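Side-chain contacts in protein argonaute (Marinitoga piezophila, PDB 5I4A), which cleaves target DNA as an endonuclease guided by short RNAs that carry a 5' hydroxyl, with manganese the preferred metal: residues S167-N172 with S178-S183; N443-I448 with I599-L604; L605-H610 with Y614-L619. All coordinates share one frame; numbering follows the deposited sequence.

In the fold
From the N terminus, contact 1 comes first. It closes a five-residue turn between strands 169-172 and 178-185 and builds a hairpin in the PAZ domain. Contact 2 closes a 150-residue loop within the PIWI domain. It ties strand 443-452 of the mixed sheet to helix 595-605. The chain then leaves that helix straight into contact 3, which folds the connection to helix 621-631 back on itself across three residues. The three loops follow in series, and none nests or crosses. Contacts 2 and 3 touch through Tyr445 and Leu605, with centres about 12 Å apart. Contact 1 lies in the other lobe, its centre about 39 Å from that of contact 2.

Contact 1. Residues S167-N172 with S178-S183; sequences SGYLYN and SFPYIS. With nucleotides of chain B.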
loop_
_atom_site.group_PDB
_atom_site.type_symbol
_atom_site.label_atom_id
_atom_site.label_comp_id
_atom_site.label_asym_id
_atom_site.label_seq_id
_atom_site.Cartn_x
_atom_site.Cartn_y
_atom_site.Cartn_z
ATOM N N SER A 167 -0.784 -24.772 -2.645
ATOM C CA SER A 167 -1.229 -23.395 -2.476
ATOM C C SER A 167 -1.404 -22.782 -3.861
ATOM O O SER A 167 -1.278 -23.465 -4.881
ATOM C CB SER A 167 -0.239 -22.601 -1.612
ATOM O OG SER A 167 0.777 -22.011 -2.406
ATOM N N GLY A 168 -1.688 -21.485 -3.895
ATOM C CA GLY A 168 -1.900 -20.780 -5.139
ATOM C C GLY A 168 -0.694 -20.080 -5.718
ATOM O O GLY A 168 -0.791 -19.504 -6.806
ATOM N N TYR A 169 0.450 -20.106 -5.034
ATOM C CA TYR A 169 1.634 -19.397 -5.501
ATOM C C TYR A 169 2.881 -20.225 -5.240
ATOM O O TYR A 169 3.051 -20.776 -4.148
ATOM C CB TYR A 169 1.757 -18.026 -4.827
ATOM C CG TYR A 169 0.758 -17.021 -5.350
ATOM C CD1 TYR A 169 -0.504 -16.905 -4.781
ATOM C CD2 TYR A 169 1.073 -16.199 -6.424
ATOM C CE1 TYR A 169 -1.422 -15.993 -5.262
ATOM C CE2 TYR A 169 0.161 -15.284 -6.911
ATOM C CZ TYR A 169 -1.085 -15.185 -6.326
ATOM O OH TYR A 169 -1.998 -14.275 -6.808
ATOM N N LEU A 170 3.746 -20.296 -6.248
ATOM C CA LEU A 170 5.007 -21.017 -6.170
ATOM C C LEU A 170 6.157 -20.026 -6.050
ATOM O O LEU A 170 6.203 -19.027 -6.775
ATOM C CB LEU A 170 5.216 -21.889 -7.409
ATOM C CG LEU A 170 4.119 -22.896 -7.742
ATOM C CD1 LEU A 170 4.292 -23.420 -9.148
ATOM C CD2 LEU A 170 4.143 -24.040 -6.756
ATOM N N TYR A 171 7.079 -20.307 -5.138
ATOM C CA TYR A 171 8.290 -19.516 -4.978
ATOM C C TYR A 171 9.458 -20.256 -5.615
ATOM O O TYR A 171 9.701 -21.426 -5.302
ATOM C CB TYR A 171 8.576 -19.240 -3.500
ATOM C CG TYR A 171 10.006 -18.835 -3.226
ATOM C CD1 TYR A 171 10.526 -17.656 -3.743
ATOM C CD2 TYR A 171 10.836 -19.632 -2.447
ATOM C CE1 TYR A 171 11.832 -17.284 -3.494
ATOM C CE2 TYR A 171 12.145 -19.266 -2.193
ATOM C CZ TYR A 171 12.638 -18.091 -2.721
ATOM O OH TYR A 171 13.939 -17.723 -2.473
ATOM N N ASN A 172 10.170 -19.577 -6.512
ATOM C CA ASN A 172 11.313 -20.169 -7.196
ATOM C C ASN A 172 12.569 -19.945 -6.363
ATOM O O ASN A 172 12.904 -18.804 -6.025
ATOM C CB ASN A 172 11.486 -19.575 -8.592
ATOM C CG ASN A 172 12.596 -20.249 -9.376
ATOM O OD1 ASN A 172 13.775 -19.948 -9.190
ATOM N ND2 ASN A 172 12.223 -21.169 -10.257
ATOM N N SER A 178 7.872 -15.132 -7.735
ATOM C CA SER A 178 6.708 -15.948 -7.426
ATOM C C SER A 178 5.745 -15.933 -8.603
ATOM O O SER A 178 5.522 -14.889 -9.225
ATOM C CB SER A 178 6.003 -15.455 -6.160
ATOM O OG SER A 178 6.793 -15.700 -5.010
ATOM N N PHE A 179 5.175 -17.098 -8.903
ATOM C CA PHE A 179 4.278 -17.264 -10.032
ATOM C C PHE A 179 3.028 -18.005 -9.584
ATOM O O PHE A 179 3.107 -18.899 -8.732
ATOM C CB PHE A 179 4.955 -18.044 -11.171
ATOM C CG PHE A 179 6.379 -17.635 -11.428
ATOM C CD1 PHE A 179 7.418 -18.208 -10.711
ATOM C CD2 PHE A 179 6.680 -16.684 -12.388
ATOM C CE1 PHE A 179 8.729 -17.836 -10.941
ATOM C CE2 PHE A 179 7.993 -16.306 -12.625
ATOM C CZ PHE A 179 9.017 -16.885 -11.900
ATOM N N PRO A 180 1.863 -17.644 -10.119
ATOM C CA PRO A 180 0.652 -18.418 -9.826
ATOM C C PRO A 180 0.823 -19.870 -10.245
ATOM O O PRO A 180 1.443 -20.173 -11.267
ATOM C CB PRO A 180 -0.429 -17.712 -10.651
ATOM C CG PRO A 180 0.083 -16.316 -10.820
ATOM C CD PRO A 180 1.576 -16.439 -10.917
ATOM N N TYR A 181 0.272 -20.769 -9.435
ATOM C CA TYR A 181 0.389 -22.206 -9.655
ATOM C C TYR A 181 -0.809 -22.675 -10.475
ATOM O O TYR A 181 -1.936 -22.724 -9.971
ATOM C CB TYR A 181 0.481 -22.934 -8.315
ATOM C CG TYR A 181 0.162 -24.412 -8.359
ATOM C CD1 TYR A 181 0.946 -25.295 -9.090
ATOM C CD2 TYR A 181 -0.912 -24.929 -7.645
ATOM C CE1 TYR A 181 0.658 -26.648 -9.122
ATOM C CE2 TYR A 181 -1.206 -26.278 -7.669
ATOM C CZ TYR A 181 -0.418 -27.133 -8.408
ATOM O OH TYR A 181 -0.711 -28.478 -8.433
ATOM N N ILE A 182 -0.566 -23.006 -11.742
ATOM C CA ILE A 182 -1.646 -23.448 -12.621
ATOM C C ILE A 182 -2.002 -24.902 -12.344
ATOM O O ILE A 182 -3.120 -25.218 -11.920
ATOM C CB ILE A 182 -1.264 -23.238 -14.097
ATOM C CG1 ILE A 182 -0.992 -21.760 -14.375
ATOM C CG2 ILE A 182 -2.367 -23.758 -15.010
ATOM C CD1 ILE A 182 -2.209 -20.872 -14.207
ATOM N N SER A 183 -1.058 -25.809 -12.580
ATOM C CA SER A 183 -1.345 -27.224 -12.411
ATOM C C SER A 183 -0.052 -27.987 -12.173
ATOM O O SER A 183 1.020 -27.589 -12.639
ATOM C CB SER A 183 -2.078 -27.795 -13.630
ATOM O OG SER A 183 -1.237 -27.803 -14.770
ATOM P P U B 20 18.810 -15.809 -14.158
ATOM O OP1 U B 20 18.240 -15.679 -15.524
ATOM O OP2 U B 20 17.919 -15.648 -12.978
ATOM O "O5'" U B 20 19.574 -17.203 -14.026
ATOM C "C5'" U B 20 19.139 -18.361 -14.728
ATOM C "C4'" U B 20 18.564 -19.397 -13.791
ATOM O "O4'" U B 20 17.515 -18.788 -13.000
ATOM C "C3'" U B 20 17.899 -20.598 -14.459
ATOM O "O3'" U B 20 18.820 -21.636 -14.762
ATOM C "C2'" U B 20 16.836 -21.032 -13.449
ATOM O "O2'" U B 20 17.379 -21.926 -12.488
ATOM C "C1'" U B 20 16.485 -19.716 -12.750
ATOM N N1 U B 20 15.181 -19.133 -13.155
ATOM C C2 U B 20 15.020 -18.480 -14.371
ATOM O O2 U B 20 15.899 -18.336 -15.201
ATOM N N3 U B 20 13.761 -17.980 -14.595
ATOM C C4 U B 20 12.665 -18.055 -13.763
ATOM O O4 U B 20 11.600 -17.551 -14.122
ATOM C C5 U B 20 12.907 -18.739 -12.531
ATOM C C6 U B 20 14.124 -19.235 -12.283
#
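Leu170 and Tyr181 form the tight part. CG of Leu170 lies 3.7 Å from CB of Tyr181, and Leu170 CD1 reaches the near side of the ring at CD1, 3.8 Å away. Tyr181 has CG anti to N (chi1 161°), which stands the ring off the strand, across the line of the 167-172 segment, with CD2 3.1 Å from Ser167 O. Phe209 of strand 207-211 meets the Tyr181 ring edge-to-face, and Ile191 also packs on Leu170. Phe179 points to the same sheet face as Leu170. CB of Asn172 touches the edge of its ring at CE1, 4.0 Å away.

The backbones are joined by a reciprocal pair of bonds. Leu170 N donates to Phe179 O at 2.9 Å in an almost straight bond (179°), while Phe179 N donates back to Leu170 O. Tyr181 N adds a third bond to Gly168 O.

The face of Tyr169 and Pro180 is looser. CE2 of Tyr169 meets CG of Pro180 at 4.0 Å, and both residues are partly exposed. Tyr169 also packs on a sugar of the bound RNA. The Asn172 amide comes close to U20 of chain B, with OD1 3.2 Å from C6, but OD1 takes its hydrogen bond from Ser175 N in the turn. This is an antiparallel beta hairpin of the PAZ domain, placed consistently with that domain's usual hold on the guide's 3' end.

Contact 2. Residues N443-I448 with I599-L604; sequences NLYIGI and IEQIYL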
loop_
_atom_site.group_PDB
_atom_site.type_symbol
_atom_site.label_atom_id
_atom_site.label_comp_id
_atom_site.label_asym_id
_atom_site.label_seq_id
_atom_site.Cartn_x
_atom_site.Cartn_y
_atom_site.Cartn_z
ATOM N N ASN A 443 -4.585 25.713 2.165
ATOM C CA ASN A 443 -3.680 24.748 1.565
ATOM C C ASN A 443 -4.435 23.796 0.644
ATOM O O ASN A 443 -5.595 23.452 0.887
ATOM C CB ASN A 443 -2.945 23.955 2.648
ATOM C CG ASN A 443 -2.248 24.854 3.650
ATOM O OD1 ASN A 443 -1.604 25.836 3.279
ATOM N ND2 ASN A 443 -2.381 24.526 4.930
ATOM N N LEU A 444 -3.756 23.376 -0.422
ATOM C CA LEU A 444 -4.297 22.437 -1.397
ATOM C C LEU A 444 -3.507 21.139 -1.287
ATOM O O LEU A 444 -2.321 21.095 -1.637
ATOM C CB LEU A 444 -4.229 23.014 -2.809
ATOM C CG LEU A 444 -4.615 22.081 -3.960
ATOM C CD1 LEU A 444 -6.024 21.555 -3.766
ATOM C CD2 LEU A 444 -4.483 22.793 -5.298
ATOM N N TYR A 445 -4.162 20.091 -0.798
ATOM C CA TYR A 445 -3.524 18.803 -0.568
ATOM C C TYR A 445 -3.785 17.896 -1.764
ATOM O O TYR A 445 -4.939 17.579 -2.068
ATOM C CB TYR A 445 -4.038 18.176 0.728
ATOM C CG TYR A 445 -3.850 19.081 1.926
ATOM C CD1 TYR A 445 -2.597 19.255 2.497
ATOM C CD2 TYR A 445 -4.920 19.774 2.477
ATOM C CE1 TYR A 445 -2.414 20.087 3.586
ATOM C CE2 TYR A 445 -4.747 20.611 3.569
ATOM C CZ TYR A 445 -3.492 20.761 4.118
ATOM O OH TYR A 445 -3.309 21.590 5.201
ATOM N N ILE A 446 -2.711 17.481 -2.433
ATOM C CA ILE A 446 -2.780 16.722 -3.674
ATOM C C ILE A 446 -1.988 15.434 -3.497
ATOM O O ILE A 446 -0.869 15.455 -2.972
ATOM C CB ILE A 446 -2.234 17.544 -4.858
ATOM C CG1 ILE A 446 -3.124 18.762 -5.119
ATOM C CG2 ILE A 446 -2.118 16.688 -6.109
ATOM C CD1 ILE A 446 -2.541 19.739 -6.118
ATOM N N GLY A 447 -2.571 14.320 -3.926
ATOM C CA GLY A 447 -1.896 13.028 -3.923
ATOM C C GLY A 447 -1.633 12.577 -5.348
ATOM O O GLY A 447 -2.455 12.805 -6.237
ATOM N N ILE A 448 -0.484 11.935 -5.558
ATOM C CA ILE A 448 -0.035 11.535 -6.888
ATOM C C ILE A 448 0.300 10.051 -6.869
ATOM O O ILE A 448 1.194 9.624 -6.129
ATOM C CB ILE A 448 1.189 12.342 -7.354
ATOM C CG1 ILE A 448 0.921 13.844 -7.257
ATOM C CG2 ILE A 448 1.571 11.950 -8.777
ATOM C CD1 ILE A 448 -0.219 14.314 -8.119
ATOM N N ILE A 599 4.882 17.812 8.420
ATOM C CA ILE A 599 4.743 16.408 8.797
ATOM C C ILE A 599 3.465 16.194 9.597
ATOM O O ILE A 599 2.757 15.197 9.412
ATOM C CB ILE A 599 5.983 15.943 9.583
ATOM C CG1 ILE A 599 7.251 16.125 8.746
ATOM C CG2 ILE A 599 5.829 14.500 10.022
ATOM C CD1 ILE A 599 7.238 15.391 7.431
ATOM N N GLU A 600 3.146 17.129 10.495
ATOM C CA GLU A 600 1.930 16.998 11.289
ATOM C C GLU A 600 0.687 17.098 10.413
ATOM O O GLU A 600 -0.296 16.384 10.641
ATOM C CB GLU A 600 1.900 18.056 12.393
ATOM C CG GLU A 600 0.680 17.969 13.302
ATOM C CD GLU A 600 0.470 19.226 14.114
ATOM O OE1 GLU A 600 0.150 19.108 15.317
ATOM O OE2 GLU A 600 0.625 20.329 13.544
ATOM N N GLN A 601 0.711 17.971 9.401
ATOM C CA GLN A 601 -0.444 18.087 8.516
ATOM C C GLN A 601 -0.615 16.832 7.672
ATOM O O GLN A 601 -1.744 16.409 7.403
ATOM C CB GLN A 601 -0.312 19.319 7.623
ATOM C CG GLN A 601 -0.628 20.625 8.322
ATOM C CD GLN A 601 -0.467 21.817 7.408
ATOM O OE1 GLN A 601 -0.906 21.797 6.260
ATOM N NE2 GLN A 601 0.179 22.863 7.908
ATOM N N ILE A 602 0.494 16.222 7.247
ATOM C CA ILE A 602 0.411 14.993 6.464
ATOM C C ILE A 602 -0.190 13.873 7.303
ATOM O O ILE A 602 -1.004 13.079 6.816
ATOM C CB ILE A 602 1.799 14.619 5.912
ATOM C CG1 ILE A 602 2.231 15.635 4.849
ATOM C CG2 ILE A 602 1.797 13.206 5.346
ATOM C CD1 ILE A 602 3.660 15.497 4.426
ATOM N N TYR A 603 0.188 13.801 8.580
ATOM C CA TYR A 603 -0.396 12.798 9.464
ATOM C C TYR A 603 -1.877 13.066 9.701
ATOM O O TYR A 603 -2.694 12.138 9.680
ATOM C CB TYR A 603 0.359 12.756 10.791
ATOM C CG TYR A 603 -0.172 11.709 11.742
ATOM C CD1 TYR A 603 0.161 10.371 11.583
ATOM C CD2 TYR A 603 -1.010 12.055 12.791
ATOM C CE1 TYR A 603 -0.323 9.408 12.444
ATOM C CE2 TYR A 603 -1.500 11.098 13.659
ATOM C CZ TYR A 603 -1.151 9.777 13.481
ATOM O OH TYR A 603 -1.631 8.815 14.338
ATOM N N LEU A 604 -2.242 14.328 9.937
ATOM C CA LEU A 604 -3.650 14.665 10.119
ATOM C C LEU A 604 -4.465 14.324 8.881
ATOM O O LEU A 604 -5.651 13.996 8.992
ATOM C CB LEU A 604 -3.803 16.149 10.461
ATOM C CG LEU A 604 -3.253 16.638 11.805
ATOM C CD1 LEU A 604 -3.137 18.149 11.814
ATOM C CD2 LEU A 604 -4.126 16.164 12.961
#
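The Tyr445 ring meets Gln601 at its edge, where OE1 lies in the ring plane beside the hydroxyl. No atom of the 599-604 segment sits over either face of the ring. The ring and the Gln601 amide stand almost perpendicular, 86° apart. The amides of Asn443 and Gln601 are much closer to parallel, at 19°.

Tyr445 OH donates to Gln601 OE1 in a short bond of 2.6 Å. The donor lies above the carbonyl plane. The same hydroxyl accepts from Asn443 ND2 at 3.1 Å, so the bonds run in one direction from amide to phenol to amide. Such a relay would probably polarise the hydroxyl and strengthen its bond to the glutamine. Asn443 ND2 also lies 3.4 Å from Gln601 OE1, but the angle is too poor for a bond. Gln601 stays extended past CG (chi2 179°), which carries its amide off the helix and across to the strand.

All three side chains are buried, so these bonds satisfy polar groups inside the protein. Asn443 is held further by Asn513, which donates to OD1, and by Tyr593 OH, which bonds to ND2. Phe515 of strand 513-519 meets the Tyr445 ring and also touches Gln601. Helix 595-605 packs against the mixed PIWI sheet. Gln601 reaches strand 443-452, while Ile599 and Ile602 rest on strand 582-589.

Contact 3. Residues L605-H610 with Y614-L619; sequences LTRVAH and YTNYKL. With nucleotides of chain B.
His610 makes the one direct hydrogen bond between the segments. Its ND1 donates to Thr615 O at 2.8 Å, with a bent angle of 140° at the hydrogen. NE2 is held on the far side of the ring by Tyr271 OH, a hydroxyl that Arg607 NH1 also binds. With an alanine here, Thr615 O would probably lose its donor and Tyr271 OH its partner at NE2, and a gap would open beside Asn616 CB.

Two waters supply further bridges. Water 1 donates to the carbonyls of Thr606 and Ala609 and accepts from Tyr617 N. It also sits over the centre of one face of the His610 ring, 3.5 Å above the plane. Water 2 donates to Thr606 OG1 and Tyr617 O. It accepts from Arg607 NE at 3.0 Å, in the guanidinium plane. Thr606 OG1 also bonds to Tyr603 O in the preceding helix.

Packing fills in around these bonds. Arg607 starts out away from the other segment, but a bend at chi2 (-72°) brings NE to within 3.7 Å of Asn616 CB. OD1 of Asn616 lies over one face of the guanidinium and is bonded to Lys574. CB of Asn616 also touches His610 CE1, at 3.6 Å. CG2 of Thr606 packs on Leu619 O at 3.7 Å. The Tyr617 ring has Thr606 O at its edge, and its CD2 lies 3.2 Å from Ala609 O.

Toward the RNA, Thr615 OG1 bonds to O2' of U3 of chain B, though the modelled length is doubtfully short. Lys618 lies near RNA phosphate, but its modelled detail is doubtful. Leu619 touches Asn627, inferred to be an active-site residue and manganese ligand. The loop thus contacts the guide through Thr615 and lies beside the catalytic site of the RNase H-like PIWI fold.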
loop_
_atom_site.group_PDB
_atom_site.type_symbol
_atom_site.label_atom_id
_atom_site.label_comp_id
_atom_site.label_asym_id
_atom_site.label_seq_id
_atom_site.Cartn_x
_atom_site.Cartn_y
_atom_site.Cartn_z
ATOM N N LEU A 605 -3.846 14.378 7.699
ATOM C CA LEU A 605 -4.551 14.008 6.475
ATOM C C LEU A 605 -5.015 12.557 6.494
ATOM O O LEU A 605 -5.965 12.204 5.784
ATOM C CB LEU A 605 -3.664 14.254 5.256
ATOM C CG LEU A 605 -3.553 15.710 4.798
ATOM C CD1 LEU A 605 -2.619 15.816 3.606
ATOM C CD2 LEU A 605 -4.933 16.255 4.463
ATOM N N THR A 606 -4.361 11.698 7.278
ATOM C CA THR A 606 -4.823 10.319 7.398
ATOM C C THR A 606 -6.133 10.205 8.171
ATOM O O THR A 606 -6.716 9.116 8.213
ATOM C CB THR A 606 -3.757 9.450 8.077
ATOM O OG1 THR A 606 -3.774 9.683 9.491
ATOM C CG2 THR A 606 -2.369 9.774 7.530
ATOM N N ARG A 607 -6.608 11.295 8.776
ATOM C CA ARG A 607 -7.816 11.271 9.584
ATOM C C ARG A 607 -8.874 12.273 9.148
ATOM O O ARG A 607 -9.926 12.346 9.791
ATOM C CB ARG A 607 -7.481 11.534 11.061
ATOM C CG ARG A 607 -6.485 10.564 11.670
ATOM C CD ARG A 607 -7.097 9.186 11.896
ATOM N NE ARG A 607 -6.255 8.380 12.773
ATOM C CZ ARG A 607 -6.331 8.402 14.100
ATOM N NH1 ARG A 607 -7.221 9.182 14.701
ATOM N NH2 ARG A 607 -5.518 7.644 14.825
ATOM N N VAL A 608 -8.634 13.055 8.091
ATOM C CA VAL A 608 -9.625 14.035 7.656
ATOM C C VAL A 608 -10.872 13.384 7.085
ATOM O O VAL A 608 -11.856 14.080 6.811
ATOM C CB VAL A 608 -9.034 15.010 6.616
ATOM C CG1 VAL A 608 -7.889 15.796 7.223
ATOM C CG2 VAL A 608 -8.582 14.258 5.378
ATOM N N ALA A 609 -10.854 12.067 6.898
ATOM C CA ALA A 609 -12.043 11.321 6.520
ATOM C C ALA A 609 -11.930 9.919 7.098
ATOM O O ALA A 609 -10.835 9.433 7.393
ATOM C CB ALA A 609 -12.225 11.264 4.999
ATOM N N HIS A 610 -13.083 9.282 7.268
ATOM C CA HIS A 610 -13.176 7.895 7.692
ATOM C C HIS A 610 -14.116 7.154 6.754
ATOM O O HIS A 610 -15.141 7.700 6.337
ATOM C CB HIS A 610 -13.694 7.768 9.140
ATOM C CG HIS A 610 -12.634 7.933 10.186
ATOM N ND1 HIS A 610 -12.096 6.868 10.875
ATOM C CD2 HIS A 610 -12.019 9.040 10.665
ATOM C CE1 HIS A 610 -11.192 7.310 11.731
ATOM N NE2 HIS A 610 -11.124 8.624 11.623
ATOM N N TYR A 614 -14.936 3.004 12.891
ATOM C CA TYR A 614 -14.291 1.919 13.617
ATOM C C TYR A 614 -12.929 1.535 13.048
ATOM O O TYR A 614 -12.242 0.699 13.642
ATOM C CB TYR A 614 -15.216 0.697 13.647
ATOM C CG TYR A 614 -16.568 1.006 14.258
ATOM C CD1 TYR A 614 -16.691 1.276 15.614
ATOM C CD2 TYR A 614 -17.717 1.044 13.477
ATOM C CE1 TYR A 614 -17.921 1.570 16.180
ATOM C CE2 TYR A 614 -18.951 1.335 14.035
ATOM C CZ TYR A 614 -19.045 1.597 15.386
ATOM O OH TYR A 614 -20.272 1.887 15.942
ATOM N N THR A 615 -12.529 2.110 11.913
ATOM C CA THR A 615 -11.179 1.967 11.385
ATOM C C THR A 615 -10.728 3.319 10.854
ATOM O O THR A 615 -11.544 4.191 10.557
ATOM C CB THR A 615 -11.079 0.921 10.258
ATOM O OG1 THR A 615 -11.770 1.399 9.096
ATOM C CG2 THR A 615 -11.669 -0.422 10.688
ATOM N N ASN A 616 -9.415 3.487 10.723
ATOM C CA ASN A 616 -8.865 4.728 10.197
ATOM C C ASN A 616 -7.930 4.438 9.033
ATOM O O ASN A 616 -7.357 3.352 8.916
ATOM C CB ASN A 616 -8.129 5.529 11.280
ATOM C CG ASN A 616 -7.104 4.703 12.025
ATOM O OD1 ASN A 616 -7.353 4.244 13.139
ATOM N ND2 ASN A 616 -5.942 4.506 11.413
ATOM N N TYR A 617 -7.776 5.439 8.173
ATOM C CA TYR A 617 -6.878 5.330 7.035
ATOM C C TYR A 617 -5.424 5.317 7.496
ATOM O O TYR A 617 -5.074 5.863 8.546
ATOM C CB TYR A 617 -7.113 6.487 6.067
ATOM C CG TYR A 617 -8.473 6.453 5.405
ATOM C CD1 TYR A 617 -8.976 5.274 4.872
ATOM C CD2 TYR A 617 -9.259 7.595 5.322
ATOM C CE1 TYR A 617 -10.219 5.234 4.266
ATOM C CE2 TYR A 617 -10.506 7.564 4.718
ATOM C CZ TYR A 617 -10.981 6.380 4.191
ATOM O OH TYR A 617 -12.217 6.339 3.588
ATOM N N LYS A 618 -4.571 4.682 6.692
ATOM C CA LYS A 618 -3.143 4.606 6.972
ATOM C C LYS A 618 -2.332 5.650 6.221
ATOM O O LYS A 618 -1.325 6.135 6.747
ATOM C CB LYS A 618 -2.613 3.210 6.629
ATOM C CG LYS A 618 -3.124 2.126 7.562
ATOM C CD LYS A 618 -3.194 0.775 6.876
ATOM C CE LYS A 618 -3.807 -0.260 7.805
ATOM N NZ LYS A 618 -4.394 -1.412 7.065
ATOM N N LEU A 619 -2.755 6.014 5.023
ATOM C CA LEU A 619 -2.097 7.002 4.190
ATOM C C LEU A 619 -2.873 8.313 4.211
ATOM O O LEU A 619 -4.068 8.332 4.525
ATOM C CB LEU A 619 -1.986 6.492 2.748
ATOM C CG LEU A 619 -1.166 5.209 2.596
ATOM C CD1 LEU A 619 -1.285 4.639 1.190
ATOM C CD2 LEU A 619 0.286 5.475 2.950
ATOM P P U B 3 -17.735 -0.510 2.729
ATOM O OP1 U B 3 -17.505 0.542 1.708
ATOM O OP2 U B 3 -17.398 -1.917 2.412
ATOM O "O5'" U B 3 -16.927 -0.098 4.033
ATOM C "C5'" U B 3 -15.670 -0.682 4.317
ATOM C "C4'" U B 3 -15.227 -0.371 5.721
ATOM O "O4'" U B 3 -15.993 -1.161 6.670
ATOM C "C3'" U B 3 -13.780 -0.711 6.027
ATOM O "O3'" U B 3 -12.896 0.318 5.626
ATOM C "C2'" U B 3 -13.792 -0.938 7.530
ATOM O "O2'" U B 3 -13.764 0.298 8.221
ATOM C "C1'" U B 3 -15.164 -1.582 7.731
ATOM N N1 U B 3 -15.083 -3.059 7.691
ATOM C C2 U B 3 -14.450 -3.715 8.734
ATOM O O2 U B 3 -13.958 -3.148 9.694
ATOM N N3 U B 3 -14.413 -5.082 8.611
ATOM C C4 U B 3 -14.931 -5.839 7.584
ATOM O O4 U B 3 -14.819 -7.065 7.623
ATOM C C5 U B 3 -15.567 -5.089 6.547
ATOM C C6 U B 3 -15.617 -3.757 6.637
ATOM P P C B 5 -6.723 -3.029 4.953
ATOM O OP1 C B 5 -5.391 -2.420 5.191
ATOM O OP2 C B 5 -7.505 -2.620 3.760
ATOM O "O5'" C B 5 -6.543 -4.614 4.904
ATOM C "C5'" C B 5 -5.963 -5.325 5.991
ATOM C "C4'" C B 5 -6.292 -6.797 5.922
ATOM O "O4'" C B 5 -7.724 -6.971 5.820
ATOM C "C3'" C B 5 -5.723 -7.541 4.724
ATOM O "O3'" C B 5 -4.411 -8.003 4.986
ATOM C "C2'" C B 5 -6.716 -8.682 4.498
ATOM O "O2'" C B 5 -6.370 -9.815 5.281
ATOM C "C1'" C B 5 -8.027 -8.097 5.033
ATOM N N1 C B 5 -8.991 -7.698 3.979
ATOM C C2 C B 5 -9.769 -8.678 3.354
ATOM O O2 C B 5 -9.613 -9.867 3.671
ATOM N N3 C B 5 -10.668 -8.311 2.408
ATOM C C4 C B 5 -10.815 -7.025 2.087
ATOM N N4 C B 5 -11.714 -6.714 1.148
ATOM C C5 C B 5 -10.047 -6.004 2.716
ATOM C C6 C B 5 -9.162 -6.381 3.649
HETATM O O HOH W 1 -9.104 7.777 8.828
HETATM O O HOH W 2 -4.413 7.413 10.668
#